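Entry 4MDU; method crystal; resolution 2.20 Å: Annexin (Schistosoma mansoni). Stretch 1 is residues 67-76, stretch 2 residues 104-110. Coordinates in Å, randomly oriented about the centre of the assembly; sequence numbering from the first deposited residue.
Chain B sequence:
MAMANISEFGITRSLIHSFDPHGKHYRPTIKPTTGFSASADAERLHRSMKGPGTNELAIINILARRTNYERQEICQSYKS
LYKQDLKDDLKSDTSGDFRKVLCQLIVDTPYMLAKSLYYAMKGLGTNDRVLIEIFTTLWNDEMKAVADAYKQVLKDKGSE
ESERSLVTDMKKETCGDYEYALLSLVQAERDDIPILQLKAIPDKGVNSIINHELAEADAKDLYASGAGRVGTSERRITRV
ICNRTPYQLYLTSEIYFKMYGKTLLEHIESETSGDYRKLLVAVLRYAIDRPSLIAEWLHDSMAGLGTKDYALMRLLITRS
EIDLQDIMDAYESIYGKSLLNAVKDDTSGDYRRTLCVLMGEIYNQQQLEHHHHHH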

# COMPACT_ATOMS: atom_id res chain seq x y z
N THR B 67 14.22 -21.10 21.11
CA THR B 67 14.20 -20.92 19.67
C THR B 67 13.19 -21.89 19.08
O THR B 67 12.74 -22.82 19.76
N ASN B 68 12.84 -21.66 17.83
CA ASN B 68 11.96 -22.57 17.10
C ASN B 68 12.45 -24.03 17.16
O ASN B 68 11.68 -24.94 17.46
N TYR B 69 13.73 -24.25 16.88
CA TYR B 69 14.29 -25.58 17.01
C TYR B 69 14.03 -26.21 18.39
O TYR B 69 13.56 -27.34 18.50
N GLU B 70 14.33 -25.47 19.46
CA GLU B 70 14.06 -26.01 20.79
C GLU B 70 12.56 -26.27 21.02
O GLU B 70 12.18 -27.29 21.60
N ARG B 71 11.70 -25.36 20.56
CA ARG B 71 10.27 -25.53 20.79
C ARG B 71 9.82 -26.85 20.15
O ARG B 71 9.17 -27.67 20.79
N GLN B 72 10.21 -27.04 18.90
CA GLN B 72 9.91 -28.28 18.19
C GLN B 72 10.53 -29.48 18.89
O GLN B 72 9.90 -30.53 19.02
N GLU B 73 11.76 -29.32 19.38
CA GLU B 73 12.35 -30.37 20.21
C GLU B 73 11.44 -30.66 21.38
O GLU B 73 11.32 -31.81 21.81
N ILE B 74 10.80 -29.62 21.91
CA ILE B 74 9.94 -29.81 23.07
C ILE B 74 8.66 -30.54 22.69
O ILE B 74 8.24 -31.47 23.38
N CYS B 75 8.05 -30.13 21.58
CA CYS B 75 6.89 -30.83 21.03
C CYS B 75 7.15 -32.34 20.95
O CYS B 75 6.36 -33.14 21.43
N GLN B 76 8.27 -32.70 20.32
CA GLN B 76 8.61 -34.10 20.12
C GLN B 76 8.74 -34.82 21.46
O GLN B 76 8.11 -35.86 21.69
N GLN B 104 0.88 -19.82 17.08
CA GLN B 104 1.92 -19.35 16.18
C GLN B 104 3.26 -19.87 16.66
O GLN B 104 4.09 -20.31 15.87
N LEU B 105 3.44 -19.86 17.97
CA LEU B 105 4.68 -20.25 18.62
C LEU B 105 5.05 -21.75 18.59
O LEU B 105 6.22 -22.07 18.36
N ILE B 106 4.12 -22.68 18.84
CA ILE B 106 4.54 -24.09 18.89
C ILE B 106 4.58 -24.77 17.53
O ILE B 106 4.91 -25.94 17.44
N VAL B 107 4.19 -24.04 16.50
CA VAL B 107 4.24 -24.56 15.15
C VAL B 107 5.60 -24.25 14.52
O VAL B 107 6.14 -23.17 14.73
N ASP B 108 6.15 -25.21 13.78
CA ASP B 108 7.43 -25.03 13.11
C ASP B 108 7.39 -23.75 12.29
O ASP B 108 6.40 -23.47 11.59
N THR B 109 8.44 -22.94 12.39
CA THR B 109 8.46 -21.65 11.70
C THR B 109 7.93 -21.69 10.26
O THR B 109 7.06 -20.90 9.91
N PRO B 110 8.46 -22.61 9.42
CA PRO B 110 7.98 -22.65 8.04
C PRO B 110 6.48 -22.89 7.90
O PRO B 110 5.86 -22.31 7.02

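The rule of this contact is that a helix supplies polar side chains to the end of one helix, the turn after it and the start of the next. Where the helix through Gln104 and Leu105 gives way to the turn at Val107 and Asp108, carbonyls lose their regular partners, and Arg71 and Gln72 meet two of them from the first turns of the opposing helix, while Asn68 serves the turn and the start of the next helix. Gln72 makes the shortest bond, NE2 to Ile106 O at 2.7 Å; its CB points sideways, but chi1 and chi2 both in m fold the amide back toward the turn. Arg71, pointing toward the partner with chi1 m, chi2 t and chi3 m, donates NE to Leu105 O at 2.8 Å.

Asn68, also pointing toward the other stretch and with chi1 t, uses both ends of its amide. Its OD1 accepts from Thr109 N at 2.9 Å, occupying a free amide at the start of the next helix, while ND2 donates to Asp108 OD1, also at 2.9 Å and nearly linear. Asp108 sits at the N-cap position yet makes no capping bond with its side chain (chi1 t).

Two waters extend the pattern. Water 1 accepts from Gln72 NE2 at 2.9 Å and lies 2.8 Å from both Asn68 OD1 and Leu105 O, tying two helix side chains to one carbonyl. Water 2 accepts from Arg71 NH2 at 3.3 Å and sits 2.7 Å from Val107 O.

Apolar packing is modest. Leu105, chi1 t and chi2 p, brings CD1 over one face of the Arg71 guanidinium, 3.5 Å from CZ, leaving the in-plane NE free to donate. Farther along, Cys75, chi1 m, sets SG 4.0 Å from Ile106 CG2. Behind the contact, Thr67 caps the first helix, its OG1 accepting from Glu70 N at 3.2 Å, and Tyr69 points away.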

# COMPACT_ATOMS: atom_id res chain seq x y z
CB THR B 67 15.54 -21.26 19.04
OG1 THR B 67 15.74 -22.67 19.15
CG2 THR B 67 16.67 -20.54 19.75
CB ASN B 68 11.82 -22.12 15.64
CG ASN B 68 11.01 -23.10 14.81
OD1 ASN B 68 9.79 -23.16 14.92
ND2 ASN B 68 11.70 -23.86 13.95
CB TYR B 69 15.79 -25.61 16.67
CG TYR B 69 16.34 -27.02 16.71
CD1 TYR B 69 16.28 -27.85 15.59
CD2 TYR B 69 16.88 -27.54 17.88
CE1 TYR B 69 16.76 -29.14 15.63
CE2 TYR B 69 17.35 -28.83 17.93
CZ TYR B 69 17.30 -29.63 16.81
OH TYR B 69 17.78 -30.91 16.87
CB GLU B 70 14.64 -25.10 21.86
CG GLU B 70 16.15 -24.99 21.78
CD GLU B 70 16.71 -23.82 22.57
OE1 GLU B 70 15.96 -22.85 22.84
OE2 GLU B 70 17.90 -23.86 22.92
CB ARG B 71 9.46 -24.33 20.27
CG ARG B 71 9.77 -23.01 21.00
CD ARG B 71 8.75 -21.90 20.72
NE ARG B 71 8.75 -21.48 19.32
CZ ARG B 71 9.51 -20.51 18.83
NH1 ARG B 71 10.35 -19.85 19.61
NH2 ARG B 71 9.43 -20.19 17.54
CB GLN B 72 10.37 -28.17 16.74
CG GLN B 72 9.64 -27.07 15.99
CD GLN B 72 8.13 -27.26 16.04
OE1 GLN B 72 7.61 -28.22 15.50
NE2 GLN B 72 7.44 -26.35 16.71
CB GLU B 73 13.72 -29.96 20.72
CG GLU B 73 14.81 -30.05 19.70
CD GLU B 73 15.77 -31.17 20.03
OE1 GLU B 73 16.79 -30.90 20.70
OE2 GLU B 73 15.49 -32.32 19.62
CB ILE B 74 9.61 -28.49 23.79
CG1 ILE B 74 10.89 -27.86 24.34
CG2 ILE B 74 8.60 -28.73 24.91
CD1 ILE B 74 10.67 -26.51 24.98
CB CYS B 75 6.55 -30.30 19.63
SG CYS B 75 5.82 -28.67 19.61
CB GLN B 76 9.92 -34.22 19.34
CG GLN B 76 10.37 -35.66 19.13
CD GLN B 76 11.80 -35.76 18.62
OE1 GLN B 76 12.72 -35.20 19.22
NE2 GLN B 76 11.99 -36.47 17.52
CB GLN B 104 1.91 -17.82 16.10
CG GLN B 104 0.60 -17.27 15.59
CD GLN B 104 0.20 -17.91 14.27
OE1 GLN B 104 0.91 -17.75 13.26
NE2 GLN B 104 -0.91 -18.64 14.27
CB LEU B 105 4.65 -19.72 20.06
CG LEU B 105 5.88 -19.30 20.87
CD1 LEU B 105 6.94 -18.50 20.09
CD2 LEU B 105 5.41 -18.53 22.08
CB ILE B 106 3.69 -25.04 19.80
CG1 ILE B 106 2.26 -24.57 19.85
CG2 ILE B 106 4.38 -25.31 21.16
CD1 ILE B 106 1.62 -24.62 18.53
CB VAL B 107 3.08 -23.99 14.31
CG1 VAL B 107 3.43 -23.99 12.85
CG2 VAL B 107 1.82 -24.80 14.59
CB ASP B 108 7.73 -26.25 12.20
CG ASP B 108 9.17 -26.28 11.71
OD1 ASP B 108 10.05 -25.67 12.37
OD2 ASP B 108 9.42 -26.95 10.67
CB THR B 109 9.86 -21.05 11.66
OG1 THR B 109 10.36 -20.94 12.99
CG2 THR B 109 9.84 -19.70 11.00
CB PRO B 110 8.79 -23.81 7.41
CG PRO B 110 9.44 -24.53 8.55
CD PRO B 110 9.61 -23.51 9.64
O HOH W 1 8.22 -23.60 17.18
O HOH W 2 6.90 -20.74 15.50